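Local coordinates for protein heme oxygenase (Leptospira interrogans, PDB 5KZL) that probably opens heme with molecular oxygen to biliverdin, iron and carbon monoxide, as heme oxygenases do, at residues N68-Y80 and F173-V186. The protein carries 1 engineered substitution. Residues are numbered along the deposited sequence; the frame is centred on the assembly and turned at random.
With HEM (protoporphyrin IX containing Fe), chain B.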
loop_
_atom_site.group_PDB
_atom_site.type_symbol
_atom_site.label_atom_id
_atom_site.label_comp_id
_atom_site.label_asym_id
_atom_site.label_seq_id
_atom_site.Cartn_x
_atom_site.Cartn_y
_atom_site.Cartn_z
ATOM N N ASN A 68 2.391 19.344 -6.452
ATOM C CA ASN A 68 3.192 19.755 -5.311
ATOM C C ASN A 68 4.673 19.572 -5.717
ATOM O O ASN A 68 5.015 18.557 -6.338
ATOM C CB ASN A 68 2.857 18.894 -4.100
ATOM C CG ASN A 68 3.723 19.161 -2.897
ATOM O OD1 ASN A 68 4.864 18.699 -2.815
ATOM N ND2 ASN A 68 3.185 19.871 -1.924
ATOM N N LEU A 69 5.522 20.575 -5.425
ATOM C CA LEU A 69 6.933 20.566 -5.832
ATOM C C LEU A 69 7.727 19.397 -5.288
ATOM O O LEU A 69 8.613 18.895 -5.977
ATOM C CB LEU A 69 7.637 21.904 -5.504
ATOM C CG LEU A 69 7.228 23.139 -6.335
ATOM C CD1 LEU A 69 8.101 24.321 -5.982
ATOM C CD2 LEU A 69 7.380 22.880 -7.817
ATOM N N VAL A 70 7.394 18.932 -4.079
ATOM C CA VAL A 70 8.084 17.785 -3.504
ATOM C C VAL A 70 7.578 16.479 -4.136
ATOM O O VAL A 70 8.399 15.642 -4.512
ATOM C CB VAL A 70 8.048 17.794 -1.952
ATOM C CG1 VAL A 70 8.460 16.449 -1.366
ATOM C CG2 VAL A 70 8.930 18.912 -1.402
ATOM N N LEU A 71 6.251 16.326 -4.311
ATOM C CA LEU A 71 5.670 15.094 -4.842
ATOM C C LEU A 71 5.800 14.904 -6.356
ATOM O O LEU A 71 5.702 13.771 -6.820
ATOM C CB LEU A 71 4.196 14.931 -4.424
ATOM C CG LEU A 71 3.858 14.994 -2.922
ATOM C CD1 LEU A 71 2.356 14.964 -2.733
ATOM C CD2 LEU A 71 4.486 13.829 -2.151
ATOM N N LYS A 72 5.992 15.992 -7.128
ATOM C CA LYS A 72 6.075 15.966 -8.596
ATOM C C LYS A 72 6.898 14.800 -9.174
ATOM O O LYS A 72 6.405 14.092 -10.052
ATOM C CB LYS A 72 6.597 17.313 -9.128
ATOM C CG LYS A 72 5.531 18.132 -9.828
ATOM C CD LYS A 72 6.122 19.343 -10.536
ATOM C CE LYS A 72 5.067 20.379 -10.835
ATOM N NZ LYS A 72 5.587 21.454 -11.719
ATOM N N SER A 73 8.116 14.564 -8.648
ATOM C CA SER A 73 8.986 13.494 -9.144
ATOM C C SER A 73 8.567 12.065 -8.728
ATOM O O SER A 73 9.147 11.102 -9.248
ATOM C CB SER A 73 10.442 13.760 -8.784
ATOM O OG SER A 73 10.582 13.942 -7.389
ATOM N N ILE A 74 7.548 11.914 -7.853
ATOM C CA ILE A 74 7.033 10.574 -7.497
ATOM C C ILE A 74 5.583 10.431 -7.997
ATOM O O ILE A 74 4.808 9.629 -7.483
ATOM C CB ILE A 74 7.238 10.104 -6.024
ATOM C CG1 ILE A 74 6.615 11.090 -5.008
ATOM C CG2 ILE A 74 8.744 9.826 -5.752
ATOM C CD1 ILE A 74 6.251 10.501 -3.638
ATOM N N TYR A 75 5.237 11.191 -9.039
ATOM C CA TYR A 75 3.914 11.086 -9.647
ATOM C C TYR A 75 3.945 9.816 -10.486
ATOM O O TYR A 75 4.511 9.790 -11.586
ATOM C CB TYR A 75 3.584 12.343 -10.477
ATOM C CG TYR A 75 2.309 12.250 -11.292
ATOM C CD1 TYR A 75 1.087 11.967 -10.685
ATOM C CD2 TYR A 75 2.314 12.525 -12.659
ATOM C CE1 TYR A 75 -0.089 11.884 -11.432
ATOM C CE2 TYR A 75 1.145 12.447 -13.417
ATOM C CZ TYR A 75 -0.053 12.126 -12.799
ATOM O OH TYR A 75 -1.205 12.111 -13.551
ATOM N N PHE A 76 3.432 8.721 -9.902
ATOM C CA PHE A 76 3.458 7.405 -10.539
ATOM C C PHE A 76 2.073 6.721 -10.622
ATOM O O PHE A 76 1.838 5.730 -9.926
ATOM C CB PHE A 76 4.470 6.490 -9.817
ATOM C CG PHE A 76 5.938 6.834 -9.989
ATOM C CD1 PHE A 76 6.536 6.804 -11.245
ATOM C CD2 PHE A 76 6.742 7.088 -8.883
ATOM C CE1 PHE A 76 7.910 7.046 -11.392
ATOM C CE2 PHE A 76 8.110 7.349 -9.033
ATOM C CZ PHE A 76 8.683 7.332 -10.287
ATOM N N PRO A 77 1.188 7.164 -11.549
ATOM C CA PRO A 77 -0.130 6.505 -11.691
ATOM C C PRO A 77 -0.029 5.021 -12.044
ATOM O O PRO A 77 -1.000 4.302 -11.846
ATOM C CB PRO A 77 -0.804 7.278 -12.832
ATOM C CG PRO A 77 -0.109 8.581 -12.882
ATOM C CD PRO A 77 1.303 8.342 -12.431
ATOM N N GLU A 78 1.138 4.565 -12.560
ATOM C CA GLU A 78 1.412 3.148 -12.879
ATOM C C GLU A 78 1.185 2.256 -11.654
ATOM O O GLU A 78 0.934 1.057 -11.799
ATOM C CB GLU A 78 2.883 2.947 -13.312
ATOM C CG GLU A 78 3.250 3.644 -14.602
ATOM C CD GLU A 78 3.946 4.981 -14.438
ATOM O OE1 GLU A 78 3.629 5.739 -13.493
ATOM O OE2 GLU A 78 4.703 5.334 -15.363
ATOM N N LEU A 79 1.374 2.834 -10.451
ATOM C CA LEU A 79 1.282 2.116 -9.176
ATOM C C LEU A 79 -0.118 2.010 -8.606
ATOM O O LEU A 79 -0.324 1.174 -7.732
ATOM C CB LEU A 79 2.213 2.768 -8.138
ATOM C CG LEU A 79 3.710 2.795 -8.474
ATOM C CD1 LEU A 79 4.454 3.688 -7.497
ATOM C CD2 LEU A 79 4.308 1.374 -8.439
ATOM N N TYR A 80 -1.067 2.867 -9.053
ATOM C CA TYR A 80 -2.435 2.915 -8.499
ATOM C C TYR A 80 -3.082 1.540 -8.429
ATOM O O TYR A 80 -2.949 0.730 -9.365
ATOM C CB TYR A 80 -3.324 3.936 -9.213
ATOM C CG TYR A 80 -2.924 5.392 -9.066
ATOM C CD1 TYR A 80 -1.878 5.776 -8.222
ATOM C CD2 TYR A 80 -3.606 6.390 -9.757
ATOM C CE1 TYR A 80 -1.513 7.119 -8.090
ATOM C CE2 TYR A 80 -3.252 7.734 -9.632
ATOM C CZ TYR A 80 -2.188 8.089 -8.820
ATOM O OH TYR A 80 -1.879 9.413 -8.689
ATOM N N PHE A 173 11.843 -0.389 -12.554
ATOM C CA PHE A 173 10.924 0.567 -11.936
ATOM C C PHE A 173 11.211 0.763 -10.449
ATOM O O PHE A 173 11.187 1.894 -9.978
ATOM C CB PHE A 173 9.461 0.156 -12.137
ATOM C CG PHE A 173 8.483 1.293 -11.948
ATOM C CD1 PHE A 173 8.065 1.675 -10.675
ATOM C CD2 PHE A 173 7.970 1.977 -13.044
ATOM C CE1 PHE A 173 7.164 2.730 -10.505
ATOM C CE2 PHE A 173 7.074 3.043 -12.872
ATOM C CZ PHE A 173 6.656 3.390 -11.608
ATOM N N LYS A 174 11.510 -0.322 -9.708
ATOM C CA LYS A 174 11.856 -0.222 -8.286
ATOM C C LYS A 174 13.082 0.678 -8.112
ATOM O O LYS A 174 13.082 1.538 -7.232
ATOM C CB LYS A 174 12.173 -1.609 -7.714
ATOM C CG LYS A 174 10.944 -2.477 -7.403
ATOM C CD LYS A 174 11.300 -3.955 -7.267
ATOM C CE LYS A 174 12.308 -4.320 -6.203
ATOM N NZ LYS A 174 12.741 -5.749 -6.330
ATOM N N GLN A 175 14.107 0.501 -8.984
ATOM C CA GLN A 175 15.341 1.289 -8.960
ATOM C C GLN A 175 15.031 2.750 -9.246
ATOM O O GLN A 175 15.462 3.628 -8.490
ATOM C CB GLN A 175 16.372 0.749 -9.980
ATOM C CG GLN A 175 16.927 -0.631 -9.609
ATOM C CD GLN A 175 17.707 -1.309 -10.715
ATOM O OE1 GLN A 175 17.666 -0.928 -11.894
ATOM N NE2 GLN A 175 18.390 -2.378 -10.362
ATOM N N ASN A 176 14.205 2.998 -10.291
ATOM C CA ASN A 176 13.790 4.328 -10.710
ATOM C C ASN A 176 12.992 5.012 -9.601
ATOM O O ASN A 176 13.168 6.205 -9.377
ATOM C CB ASN A 176 12.989 4.251 -11.999
ATOM C CG ASN A 176 13.802 3.936 -13.232
ATOM O OD1 ASN A 176 15.010 3.691 -13.179
ATOM N ND2 ASN A 176 13.141 3.929 -14.374
ATOM N N TYR A 177 12.158 4.247 -8.882
ATOM C CA TYR A 177 11.385 4.733 -7.745
ATOM C C TYR A 177 12.314 5.198 -6.614
ATOM O O TYR A 177 12.087 6.269 -6.050
ATOM C CB TYR A 177 10.388 3.661 -7.245
ATOM C CG TYR A 177 9.510 4.161 -6.120
ATOM C CD1 TYR A 177 9.939 4.098 -4.796
ATOM C CD2 TYR A 177 8.283 4.773 -6.385
ATOM C CE1 TYR A 177 9.176 4.640 -3.763
ATOM C CE2 TYR A 177 7.496 5.287 -5.355
ATOM C CZ TYR A 177 7.965 5.242 -4.051
ATOM O OH TYR A 177 7.219 5.715 -3.023
ATOM N N ARG A 178 13.309 4.372 -6.234
ATOM C CA ARG A 178 14.218 4.742 -5.145
ATOM C C ARG A 178 15.079 5.945 -5.550
ATOM O O ARG A 178 15.291 6.839 -4.731
ATOM C CB ARG A 178 15.068 3.555 -4.676
ATOM C CG ARG A 178 14.235 2.412 -4.118
ATOM C CD ARG A 178 15.124 1.305 -3.614
ATOM N NE ARG A 178 15.632 1.625 -2.276
ATOM C CZ ARG A 178 16.914 1.729 -1.948
ATOM N NH1 ARG A 178 17.862 1.480 -2.847
ATOM N NH2 ARG A 178 17.263 2.024 -0.702
ATOM N N THR A 179 15.500 6.014 -6.832
ATOM C CA THR A 179 16.227 7.167 -7.381
ATOM C C THR A 179 15.322 8.412 -7.266
ATOM O O THR A 179 15.812 9.479 -6.868
ATOM C CB THR A 179 16.723 6.906 -8.825
ATOM O OG1 THR A 179 17.605 5.777 -8.814
ATOM C CG2 THR A 179 17.499 8.098 -9.403
ATOM N N ALA A 180 14.005 8.262 -7.582
ATOM C CA ALA A 180 13.008 9.336 -7.480
ATOM C C ALA A 180 12.889 9.849 -6.033
ATOM O O ALA A 180 12.871 11.066 -5.844
ATOM C CB ALA A 180 11.649 8.888 -8.023
ATOM N N LEU A 181 12.881 8.929 -5.016
ATOM C CA LEU A 181 12.848 9.285 -3.585
ATOM C C LEU A 181 14.076 10.126 -3.242
ATOM O O LEU A 181 13.963 11.151 -2.572
ATOM C CB LEU A 181 12.858 8.041 -2.694
ATOM C CG LEU A 181 11.572 7.231 -2.594
ATOM C CD1 LEU A 181 11.786 6.045 -1.659
ATOM C CD2 LEU A 181 10.416 8.079 -2.058
ATOM N N ASP A 182 15.242 9.718 -3.761
ATOM C CA ASP A 182 16.493 10.424 -3.509
ATOM C C ASP A 182 16.569 11.799 -4.184
ATOM O O ASP A 182 17.361 12.643 -3.744
ATOM C CB ASP A 182 17.682 9.543 -3.885
ATOM C CG ASP A 182 17.897 8.375 -2.951
ATOM O OD1 ASP A 182 17.256 8.348 -1.878
ATOM O OD2 ASP A 182 18.737 7.495 -3.281
ATOM N N SER A 183 15.732 12.028 -5.213
ATOM C CA SER A 183 15.650 13.273 -5.986
ATOM C C SER A 183 14.743 14.292 -5.315
ATOM O O SER A 183 14.782 15.467 -5.682
ATOM C CB SER A 183 15.152 12.998 -7.410
ATOM O OG SER A 183 13.730 12.939 -7.520
ATOM N N LEU A 184 13.855 13.832 -4.403
ATOM C CA LEU A 184 12.898 14.723 -3.755
ATOM C C LEU A 184 13.559 15.949 -3.170
ATOM O O LEU A 184 14.525 15.793 -2.417
ATOM C CB LEU A 184 12.057 14.012 -2.680
ATOM C CG LEU A 184 11.117 12.873 -3.119
ATOM C CD1 LEU A 184 10.063 12.591 -2.040
ATOM C CD2 LEU A 184 10.453 13.158 -4.433
ATOM N N PRO A 185 13.089 17.175 -3.531
ATOM C CA PRO A 185 13.716 18.385 -2.974
ATOM C C PRO A 185 13.358 18.624 -1.505
ATOM O O PRO A 185 12.541 19.502 -1.186
ATOM C CB PRO A 185 13.203 19.494 -3.897
ATOM C CG PRO A 185 11.857 19.014 -4.343
ATOM C CD PRO A 185 11.979 17.520 -4.453
ATOM N N VAL A 186 13.959 17.822 -0.599
ATOM C CA VAL A 186 13.740 17.911 0.844
ATOM C C VAL A 186 15.074 17.892 1.574
ATOM O O VAL A 186 16.015 17.239 1.098
ATOM C CB VAL A 186 12.752 16.837 1.409
ATOM C CG1 VAL A 186 11.333 17.078 0.918
ATOM C CG2 VAL A 186 13.203 15.406 1.094
HETATM C CHA HEM B . 9.968 -4.882 0.785
HETATM C CHB HEM B . 6.248 -2.811 2.874
HETATM C CHC HEM B . 4.700 -7.142 4.177
HETATM C CHD HEM B . 7.864 -9.114 1.360
HETATM C C1A HEM B . 9.084 -3.961 1.234
HETATM C C2A HEM B . 9.293 -2.546 1.133
HETATM C C3A HEM B . 8.259 -1.976 1.746
HETATM C C4A HEM B . 7.412 -2.989 2.194
HETATM C CMA HEM B . 7.991 -0.529 1.888
HETATM C CAA HEM B . 10.441 -1.829 0.468
HETATM C CBA HEM B . 11.714 -1.782 1.344
HETATM C CGA HEM B . 12.734 -0.935 0.706
HETATM O O1A HEM B . 13.127 0.052 1.248
HETATM O O2A HEM B . 13.154 -1.269 -0.390
HETATM C C1B HEM B . 5.488 -3.816 3.448
HETATM C C2B HEM B . 4.338 -3.573 4.305
HETATM C C3B HEM B . 3.924 -4.805 4.660
HETATM C C4B HEM B . 4.827 -5.778 4.027
HETATM C CMB HEM B . 3.714 -2.272 4.678
HETATM C CAB HEM B . 2.855 -5.204 5.487
HETATM C CBB HEM B . 2.365 -4.300 6.168
HETATM C C1C HEM B . 5.299 -8.091 3.429
HETATM C C2C HEM B . 4.871 -9.439 3.269
HETATM C C3C HEM B . 5.785 -9.987 2.449
HETATM C C4C HEM B . 6.739 -8.969 2.087
HETATM C CMC HEM B . 3.640 -10.095 3.893
HETATM C CAC HEM B . 5.764 -11.367 2.021
HETATM C CBC HEM B . 6.389 -11.728 0.976
HETATM C C1D HEM B . 8.769 -8.117 1.056
HETATM C C2D HEM B . 10.024 -8.368 0.303
HETATM C C3D HEM B . 10.577 -7.196 0.122
HETATM C C4D HEM B . 9.690 -6.223 0.776
HETATM C CMD HEM B . 10.509 -9.679 -0.209
HETATM C CAD HEM B . 11.892 -6.945 -0.564
HETATM C CBD HEM B . 11.832 -7.045 -2.042
HETATM C CGD HEM B . 13.142 -6.769 -2.705
HETATM O O1D HEM B . 14.013 -6.229 -2.137
HETATM O O2D HEM B . 13.260 -7.101 -3.845
HETATM N NA HEM B . 7.948 -4.147 1.914
HETATM N NB HEM B . 5.682 -5.089 3.405
HETATM N NC HEM B . 6.392 -7.888 2.729
HETATM N ND HEM B . 8.636 -6.830 1.292
HETATM FE FE HEM B . 7.213 -6.004 2.326
HETATM O O HOH W 1 5.897 -6.020 0.466
#
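F173 turns the edge of its ring onto one face of F76, a T-shaped pair with centroids 5.0 Å apart and planes at 61°; the nearest atoms are F173 CZ and F76 CD1, 3.4 Å apart. At the rim of F76, near its plane, sits the methyl of A180, and E78 OE1 also stands at that ring's edge, in plane, while the Y177 ring meets it obliquely, Y177 CD2 lying 3.7 Å from F76 CE2. The edge of F173 also receives the carboxylate carbon of E78; L79 CD2 packs on F173 and L79 CD1 on Y177. With CG anti to the backbone N (chi1 -161°), F173 swings out from its helix to meet the loop. In this all-helical heme oxygenase fold, the loop joining helices 41-64 and 82-93 packs along helix 170-183. From that helix K174 hydrogen-bonds a heme propionate (NZ to O2D, 2.9 Å), and the Y177 hydroxyl is hydrogen-bonded to that of S129. I74 CG2 rests 3.8 Å from A180 CB and also touches L184 CD2. S73 OG gives a weak hydrogen bond to S183 OG, which itself donates to A180 O at 2.7 Å. Past the helix end, V70 crosses V186 at about a right angle, their CG1 methyls 3.7 Å apart, and P185 CG lies against L69 O.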